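Local coordinates for T-lymphoma invasion and metastasis-inducing protein 1 (Homo sapiens, PDB 4K2P) that probably activates Rac-type GTPases as a guanine nucleotide exchange factor, its PH-CC-Ex region binding phosphoinositides and partner proteins such as Par-3, at residues 137-148 / 188-199. The protein carries 5 engineered substitutions. Sequence-based numbering, arbitrary orientation.
Sequences LKSEIKKLEQKI and FQMDLFRFRCYL
Glu145 OE2 meets Arg196 NH2 at 2.9 Å, a salt bridge lying near the guanidinium plane, at its edge. Arg196 runs extended from CG to NE to reach across the flank, and Leu192 CG of its own helix lies against one face of the guanidinium group. Here a charged pair at the margin flanks interlocking apolar side chains. Leu144 enters a hole formed by Phe188, Asp191, Leu192 and Phe195, its CD1 branch 3.5 Å from Phe195 CD2 while CD2 turns to Phe188. In return, Phe195 is a knob among Leu137, Glu140, Ile141 and Leu144. Glu140 CB stands over the centre of the Phe195 ring as a CH-pi contact, only 7° off the normal, whereas Leu137 CD2 comes to the edge of that ring. Leu192, whose chi1 of 178° places CG opposite the backbone N, spreads its methyls between two isoleucines: CD1 lies 3.7 Å from Ile141 CG2, and CD2 touches Ile148 CD1. Lys147 CB lies over one face of the Phe188 ring, offset toward the rim, a second CH-pi contact. Val124 of helix 106-128 also packs on Phe195. With segment axes 9.5 Å apart at 159°, this is antiparallel knobs-into-holes packing, consistent with the coiled-coil element of the PH-CC-Ex domain.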
ATOM      1  N   LEU A 137       0.096 -13.621 -10.483  1.00 31.66           N
ATOM      2  CA  LEU A 137      -0.655 -12.893  -9.463  1.00 29.46           C
ATOM      3  C   LEU A 137      -1.664 -13.803  -8.776  1.00 30.59           C
ATOM      4  O   LEU A 137      -1.785 -13.788  -7.555  1.00 30.09           O
ATOM      5  CB  LEU A 137      -1.383 -11.693 -10.071  1.00 27.82           C
ATOM      6  CG  LEU A 137      -0.543 -10.492 -10.494  1.00 29.00           C
ATOM      7  CD1 LEU A 137      -1.453  -9.425 -11.083  1.00 27.98           C
ATOM      8  CD2 LEU A 137       0.271  -9.932  -9.338  1.00 29.74           C
ATOM      9  N   LYS A 138      -2.386 -14.593  -9.562  1.00 33.29           N
ATOM     10  CA  LYS A 138      -3.364 -15.523  -9.010  1.00 34.99           C
ATOM     11  C   LYS A 138      -2.685 -16.581  -8.153  1.00 37.60           C
ATOM     12  O   LYS A 138      -3.244 -17.029  -7.157  1.00 41.23           O
ATOM     13  CB  LYS A 138      -4.169 -16.185 -10.119  1.00 36.85           C
ATOM     14  CG  LYS A 138      -5.094 -15.220 -10.833  1.00 36.36           C
ATOM     15  CD  LYS A 138      -5.806 -15.894 -11.983  1.00 44.15           C
ATOM     16  CE  LYS A 138      -6.661 -14.899 -12.748  1.00 49.44           C
ATOM     17  NZ  LYS A 138      -7.184 -15.484 -14.012  1.00 56.13           N
ATOM     18  N   SER A 139      -1.487 -16.985  -8.556  1.00 37.78           N
ATOM     19  CA  SER A 139      -0.736 -17.986  -7.820  1.00 38.84           C
ATOM     20  C   SER A 139      -0.302 -17.457  -6.457  1.00 33.77           C
ATOM     21  O   SER A 139      -0.392 -18.162  -5.453  1.00 31.66           O
ATOM     22  CB  SER A 139       0.486 -18.424  -8.626  1.00 48.68           C
ATOM     23  OG  SER A 139       1.323 -19.259  -7.847  1.00 55.80           O
ATOM     24  N   GLU A 140       0.153 -16.207  -6.431  1.00 30.91           N
ATOM     25  CA  GLU A 140       0.617 -15.568  -5.205  1.00 30.80           C
ATOM     26  C   GLU A 140      -0.559 -15.330  -4.269  1.00 33.45           C
ATOM     27  O   GLU A 140      -0.420 -15.339  -3.041  1.00 34.18           O
ATOM     28  CB  GLU A 140       1.324 -14.252  -5.523  1.00 30.14           C
ATOM     29  CG  GLU A 140       2.674 -14.428  -6.190  1.00 37.54           C
ATOM     30  CD  GLU A 140       3.690 -15.107  -5.287  1.00 47.07           C
ATOM     31  OE1 GLU A 140       3.967 -14.578  -4.193  1.00 46.03           O
ATOM     32  OE2 GLU A 140       4.213 -16.171  -5.676  1.00 55.81           O
ATOM     33  N   ILE A 141      -1.720 -15.113  -4.872  1.00 32.76           N
ATOM     34  CA  ILE A 141      -2.947 -14.915  -4.127  1.00 29.52           C
ATOM     35  C   ILE A 141      -3.309 -16.236  -3.452  1.00 28.81           C
ATOM     36  O   ILE A 141      -3.618 -16.269  -2.265  1.00 26.49           O
ATOM     37  CB  ILE A 141      -4.076 -14.412  -5.062  1.00 30.80           C
ATOM     38  CG1 ILE A 141      -3.876 -12.919  -5.340  1.00 27.92           C
ATOM     39  CG2 ILE A 141      -5.461 -14.668  -4.471  1.00 32.26           C
ATOM     40  CD1 ILE A 141      -4.714 -12.376  -6.474  1.00 28.55           C
ATOM     41  N   LYS A 142      -3.218 -17.327  -4.201  1.00 30.92           N
ATOM     42  CA  LYS A 142      -3.513 -18.646  -3.660  1.00 36.69           C
ATOM     43  C   LYS A 142      -2.580 -18.978  -2.501  1.00 33.82           C
ATOM     44  O   LYS A 142      -3.009 -19.524  -1.483  1.00 35.48           O
ATOM     45  CB  LYS A 142      -3.395 -19.715  -4.745  1.00 46.59           C
ATOM     46  CG  LYS A 142      -4.528 -19.705  -5.764  1.00 54.21           C
ATOM     47  CD  LYS A 142      -4.387 -20.856  -6.751  1.00 64.73           C
ATOM     48  CE  LYS A 142      -5.451 -20.809  -7.844  1.00 70.47           C
ATOM     49  NZ  LYS A 142      -5.141 -19.788  -8.895  1.00 70.41           N
ATOM     50  N   LYS A 143      -1.309 -18.624  -2.643  1.00 30.60           N
ATOM     51  CA  LYS A 143      -0.329 -18.924  -1.610  1.00 31.39           C
ATOM     52  C   LYS A 143      -0.634 -18.173  -0.332  1.00 27.85           C
ATOM     53  O   LYS A 143      -0.544 -18.736   0.761  1.00 26.81           O
ATOM     54  CB  LYS A 143       1.084 -18.591  -2.085  1.00 33.82           C
ATOM     55  CG  LYS A 143       1.658 -19.623  -3.034  1.00 41.17           C
ATOM     56  CD  LYS A 143       3.063 -19.247  -3.461  1.00 46.79           C
ATOM     57  CE  LYS A 143       3.572 -20.155  -4.567  1.00 55.86           C
ATOM     58  NZ  LYS A 143       4.940 -19.759  -5.007  1.00 60.67           N
ATOM     59  N   LEU A 144      -1.023 -16.912  -0.473  1.00 25.68           N
ATOM     60  CA  LEU A 144      -1.346 -16.083   0.674  1.00 26.10           C
ATOM     61  C   LEU A 144      -2.578 -16.590   1.403  1.00 25.86           C
ATOM     62  O   LEU A 144      -2.637 -16.525   2.619  1.00 25.89           O
ATOM     63  CB  LEU A 144      -1.555 -14.630   0.247  1.00 26.34           C
ATOM     64  CG  LEU A 144      -0.257 -13.847   0.069  1.00 27.97           C
ATOM     65  CD1 LEU A 144      -0.507 -12.605  -0.784  1.00 28.85           C
ATOM     66  CD2 LEU A 144       0.317 -13.476   1.426  1.00 28.36           C
ATOM     67  N   GLU A 145      -3.569 -17.071   0.661  1.00 26.40           N
ATOM     68  CA  GLU A 145      -4.778 -17.612   1.263  1.00 28.39           C
ATOM     69  C   GLU A 145      -4.467 -18.898   2.040  1.00 30.15           C
ATOM     70  O   GLU A 145      -5.077 -19.168   3.078  1.00 31.34           O
ATOM     71  CB  GLU A 145      -5.845 -17.872   0.198  1.00 33.06           C
ATOM     72  CG  GLU A 145      -6.401 -16.600  -0.448  1.00 34.98           C
ATOM     73  CD  GLU A 145      -7.466 -16.887  -1.499  1.00 42.18           C
ATOM     74  OE1 GLU A 145      -7.268 -17.789  -2.329  1.00 41.00           O
ATOM     75  OE2 GLU A 145      -8.511 -16.205  -1.494  1.00 49.51           O
ATOM     76  N   GLN A 146      -3.522 -19.688   1.541  1.00 29.08           N
ATOM     77  CA  GLN A 146      -3.100 -20.893   2.250  1.00 33.84           C
ATOM     78  C   GLN A 146      -2.389 -20.516   3.551  1.00 29.74           C
ATOM     79  O   GLN A 146      -2.618 -21.132   4.593  1.00 30.34           O
ATOM     80  CB  GLN A 146      -2.178 -21.753   1.374  1.00 44.15           C
ATOM     81  CG  GLN A 146      -2.894 -22.520   0.269  1.00 56.78           C
ATOM     82  CD  GLN A 146      -1.938 -23.181  -0.723  1.00 68.67           C
ATOM     83  OE1 GLN A 146      -0.836 -22.684  -0.982  1.00 70.15           O
ATOM     84  NE2 GLN A 146      -2.354 -24.319  -1.270  1.00 76.26           N
ATOM     85  N   LYS A 147      -1.554 -19.482   3.494  1.00 28.09           N
ATOM     86  CA  LYS A 147      -0.812 -19.021   4.660  1.00 27.07           C
ATOM     87  C   LYS A 147      -1.743 -18.420   5.700  1.00 26.71           C
ATOM     88  O   LYS A 147      -1.524 -18.581   6.899  1.00 25.66           O
ATOM     89  CB  LYS A 147       0.256 -17.997   4.255  1.00 27.39           C
ATOM     90  CG  LYS A 147       1.498 -18.642   3.649  1.00 32.88           C
ATOM     91  CD  LYS A 147       2.616 -17.655   3.339  1.00 39.88           C
ATOM     92  CE  LYS A 147       2.308 -16.794   2.139  1.00 47.28           C
ATOM     93  NZ  LYS A 147       3.500 -16.002   1.697  1.00 54.55           N
ATOM     94  N   ILE A 148      -2.791 -17.754   5.235  1.00 24.71           N
ATOM     95  CA  ILE A 148      -3.759 -17.137   6.124  1.00 25.21           C
ATOM     96  C   ILE A 148      -4.554 -18.222   6.835  1.00 25.57           C
ATOM     97  O   ILE A 148      -4.829 -18.118   8.025  1.00 28.33           O
ATOM     98  CB  ILE A 148      -4.711 -16.192   5.353  1.00 25.02           C
ATOM     99  CG1 ILE A 148      -3.967 -14.921   4.948  1.00 26.08           C
ATOM    100  CG2 ILE A 148      -5.930 -15.822   6.185  1.00 25.62           C
ATOM    101  CD1 ILE A 148      -4.676 -14.109   3.865  1.00 26.37           C
ATOM    102  N   PHE A 188      -0.326 -10.642   5.898  1.00 20.87           N
ATOM    103  CA  PHE A 188      -0.823 -11.505   4.838  1.00 21.76           C
ATOM    104  C   PHE A 188      -2.047 -10.889   4.166  1.00 22.86           C
ATOM    105  O   PHE A 188      -2.188 -10.967   2.947  1.00 23.72           O
ATOM    106  CB  PHE A 188      -1.193 -12.895   5.369  1.00 24.19           C
ATOM    107  CG  PHE A 188      -0.018 -13.754   5.767  1.00 25.37           C
ATOM    108  CD1 PHE A 188       1.234 -13.581   5.200  1.00 29.11           C
ATOM    109  CD2 PHE A 188      -0.181 -14.762   6.702  1.00 26.61           C
ATOM    110  CE1 PHE A 188       2.301 -14.388   5.573  1.00 32.32           C
ATOM    111  CE2 PHE A 188       0.884 -15.564   7.076  1.00 29.04           C
ATOM    112  CZ  PHE A 188       2.124 -15.376   6.504  1.00 32.05           C
ATOM    113  N   GLN A 189      -2.932 -10.295   4.963  1.00 21.23           N
ATOM    114  CA  GLN A 189      -4.173  -9.726   4.450  1.00 22.04           C
ATOM    115  C   GLN A 189      -3.890  -8.473   3.644  1.00 20.73           C
ATOM    116  O   GLN A 189      -4.599  -8.163   2.693  1.00 20.80           O
ATOM    117  CB  GLN A 189      -5.143  -9.398   5.581  1.00 23.78           C
ATOM    118  CG  GLN A 189      -5.707 -10.612   6.292  1.00 25.84           C
ATOM    119  CD  GLN A 189      -6.724 -11.357   5.463  1.00 26.33           C
ATOM    120  OE1 GLN A 189      -7.015 -10.987   4.330  1.00 25.35           O
ATOM    121  NE2 GLN A 189      -7.268 -12.417   6.024  1.00 27.42           N
ATOM    122  N   MET A 190      -2.876  -7.736   4.072  1.00 19.68           N
ATOM    123  CA  MET A 190      -2.426  -6.560   3.366  1.00 22.16           C
ATOM    124  C   MET A 190      -1.832  -6.977   2.010  1.00 24.99           C
ATOM    125  O   MET A 190      -2.115  -6.355   0.989  1.00 23.72           O
ATOM    126  CB  MET A 190      -1.398  -5.801   4.208  1.00 22.89           C
ATOM    127  CG  MET A 190      -0.947  -4.487   3.622  1.00 26.41           C
ATOM    128  SD  MET A 190      -2.286  -3.297   3.416  1.00 27.66           S
ATOM    129  CE  MET A 190      -2.811  -3.070   5.121  1.00 34.21           C
ATOM    130  N   ASP A 191      -1.028  -8.037   1.999  1.00 26.75           N
ATOM    131  CA  ASP A 191      -0.403  -8.507   0.761  1.00 28.63           C
ATOM    132  C   ASP A 191      -1.454  -9.038  -0.207  1.00 26.87           C
ATOM    133  O   ASP A 191      -1.385  -8.802  -1.409  1.00 27.55           O
ATOM    134  CB  ASP A 191       0.641  -9.584   1.053  1.00 34.61           C
ATOM    135  CG  ASP A 191       1.931  -9.013   1.622  1.00 41.00           C
ATOM    136  OD1 ASP A 191       2.255  -7.843   1.345  1.00 42.91           O
ATOM    137  OD2 ASP A 191       2.627  -9.736   2.356  1.00 44.95           O
ATOM    138  N   LEU A 192      -2.444  -9.730   0.337  1.00 24.15           N
ATOM    139  CA  LEU A 192      -3.531 -10.298  -0.448  1.00 23.72           C
ATOM    140  C   LEU A 192      -4.372  -9.202  -1.103  1.00 25.23           C
ATOM    141  O   LEU A 192      -4.764  -9.315  -2.261  1.00 28.47           O
ATOM    142  CB  LEU A 192      -4.404 -11.176   0.446  1.00 22.83           C
ATOM    143  CG  LEU A 192      -5.627 -11.834  -0.191  1.00 24.51           C
ATOM    144  CD1 LEU A 192      -5.240 -12.649  -1.399  1.00 28.05           C
ATOM    145  CD2 LEU A 192      -6.338 -12.695   0.834  1.00 25.65           C
ATOM    146  N   PHE A 193      -4.659  -8.156  -0.343  1.00 24.06           N
ATOM    147  CA  PHE A 193      -5.423  -7.011  -0.835  1.00 26.21           C
ATOM    148  C   PHE A 193      -4.641  -6.346  -1.962  1.00 26.95           C
ATOM    149  O   PHE A 193      -5.198  -5.972  -2.992  1.00 28.50           O
ATOM    150  CB  PHE A 193      -5.696  -6.034   0.316  1.00 24.08           C
ATOM    151  CG  PHE A 193      -6.426  -4.778  -0.083  1.00 23.31           C
ATOM    152  CD1 PHE A 193      -5.727  -3.647  -0.466  1.00 23.77           C
ATOM    153  CD2 PHE A 193      -7.802  -4.714  -0.019  1.00 24.24           C
ATOM    154  CE1 PHE A 193      -6.390  -2.490  -0.815  1.00 25.42           C
ATOM    155  CE2 PHE A 193      -8.475  -3.561  -0.360  1.00 25.18           C
ATOM    156  CZ  PHE A 193      -7.768  -2.443  -0.758  1.00 25.95           C
ATOM    157  N   ARG A 194      -3.335  -6.235  -1.758  1.00 25.03           N
ATOM    158  CA  ARG A 194      -2.450  -5.591  -2.710  1.00 25.24           C
ATOM    159  C   ARG A 194      -2.402  -6.363  -4.027  1.00 25.61           C
ATOM    160  O   ARG A 194      -2.509  -5.772  -5.102  1.00 26.19           O
ATOM    161  CB  ARG A 194      -1.052  -5.456  -2.112  1.00 26.06           C
ATOM    162  CG  ARG A 194      -0.068  -4.743  -3.016  1.00 29.48           C
ATOM    163  CD  ARG A 194       1.109  -4.186  -2.239  1.00 31.88           C
ATOM    164  NE  ARG A 194       1.869  -5.225  -1.542  1.00 33.53           N
ATOM    165  CZ  ARG A 194       2.762  -6.022  -2.119  1.00 34.12           C
ATOM    166  NH1 ARG A 194       2.994  -5.937  -3.420  1.00 33.58           N
ATOM    167  NH2 ARG A 194       3.409  -6.930  -1.400  1.00 36.52           N
ATOM    168  N   PHE A 195      -2.253  -7.682  -3.951  1.00 25.36           N
ATOM    169  CA  PHE A 195      -2.198  -8.488  -5.161  1.00 27.63           C
ATOM    170  C   PHE A 195      -3.544  -8.464  -5.856  1.00 28.20           C
ATOM    171  O   PHE A 195      -3.610  -8.506  -7.078  1.00 27.53           O
ATOM    172  CB  PHE A 195      -1.763  -9.924  -4.860  1.00 29.76           C
ATOM    173  CG  PHE A 195      -0.286 -10.067  -4.633  1.00 34.93           C
ATOM    174  CD1 PHE A 195       0.601  -9.877  -5.674  1.00 40.22           C
ATOM    175  CD2 PHE A 195       0.219 -10.389  -3.389  1.00 38.26           C
ATOM    176  CE1 PHE A 195       1.965 -10.004  -5.479  1.00 43.26           C
ATOM    177  CE2 PHE A 195       1.587 -10.515  -3.190  1.00 41.27           C
ATOM    178  CZ  PHE A 195       2.455 -10.320  -4.238  1.00 43.09           C
ATOM    179  N   ARG A 196      -4.620  -8.373  -5.083  1.00 28.21           N
ATOM    180  CA  ARG A 196      -5.949  -8.284  -5.671  1.00 29.18           C
ATOM    181  C   ARG A 196      -6.153  -6.939  -6.362  1.00 29.59           C
ATOM    182  O   ARG A 196      -6.924  -6.830  -7.315  1.00 30.76           O
ATOM    183  CB  ARG A 196      -7.021  -8.507  -4.611  1.00 29.05           C
ATOM    184  CG  ARG A 196      -7.246  -9.967  -4.298  1.00 31.03           C
ATOM    185  CD  ARG A 196      -8.261 -10.162  -3.195  1.00 34.21           C
ATOM    186  NE  ARG A 196      -8.513 -11.582  -2.973  1.00 40.50           N
ATOM    187  CZ  ARG A 196      -8.941 -12.109  -1.831  1.00 43.57           C
ATOM    188  NH1 ARG A 196      -9.154 -11.338  -0.772  1.00 43.15           N
ATOM    189  NH2 ARG A 196      -9.147 -13.416  -1.750  1.00 46.15           N
ATOM    190  N   CYS A 197      -5.466  -5.915  -5.881  1.00 26.78           N
ATOM    191  CA  CYS A 197      -5.503  -4.626  -6.546  1.00 27.69           C
ATOM    192  C   CYS A 197      -4.798  -4.727  -7.891  1.00 29.05           C
ATOM    193  O   CYS A 197      -5.292  -4.221  -8.903  1.00 31.08           O
ATOM    194  CB  CYS A 197      -4.845  -3.545  -5.690  1.00 27.58           C
ATOM    195  SG  CYS A 197      -5.864  -2.925  -4.348  1.00 29.34           S
ATOM    196  N   TYR A 198      -3.636  -5.376  -7.896  1.00 28.50           N
ATOM    197  CA  TYR A 198      -2.838  -5.526  -9.116  1.00 29.42           C
ATOM    198  C   TYR A 198      -3.602  -6.321 -10.155  1.00 30.74           C
ATOM    199  O   TYR A 198      -3.632  -5.978 -11.336  1.00 31.64           O
ATOM    200  CB  TYR A 198      -1.518  -6.236  -8.825  1.00 29.95           C
ATOM    201  CG  TYR A 198      -0.582  -5.515  -7.888  1.00 29.05           C
ATOM    202  CD1 TYR A 198      -0.850  -4.223  -7.434  1.00 27.45           C
ATOM    203  CD2 TYR A 198       0.576  -6.134  -7.454  1.00 28.98           C
ATOM    204  CE1 TYR A 198       0.026  -3.579  -6.576  1.00 26.78           C
ATOM    205  CE2 TYR A 198       1.443  -5.508  -6.609  1.00 29.02           C
ATOM    206  CZ  TYR A 198       1.167  -4.234  -6.162  1.00 26.90           C
ATOM    207  OH  TYR A 198       2.065  -3.634  -5.316  1.00 26.57           O
ATOM    208  N   LEU A 199      -4.225  -7.397  -9.697  1.00 30.73           N
ATOM    209  CA  LEU A 199      -4.945  -8.293 -10.584  1.00 34.89           C
ATOM    210  C   LEU A 199      -6.147  -7.579 -11.174  1.00 36.15           C
ATOM    211  O   LEU A 199      -6.441  -7.724 -12.354  1.00 36.25           O
ATOM    212  CB  LEU A 199      -5.390  -9.553  -9.842  1.00 35.91           C
ATOM    213  CG  LEU A 199      -6.128 -10.590 -10.692  1.00 41.61           C
ATOM    214  CD1 LEU A 199      -5.260 -11.090 -11.842  1.00 47.81           C
ATOM    215  CD2 LEU A 199      -6.585 -11.747  -9.833  1.00 40.28           C
TER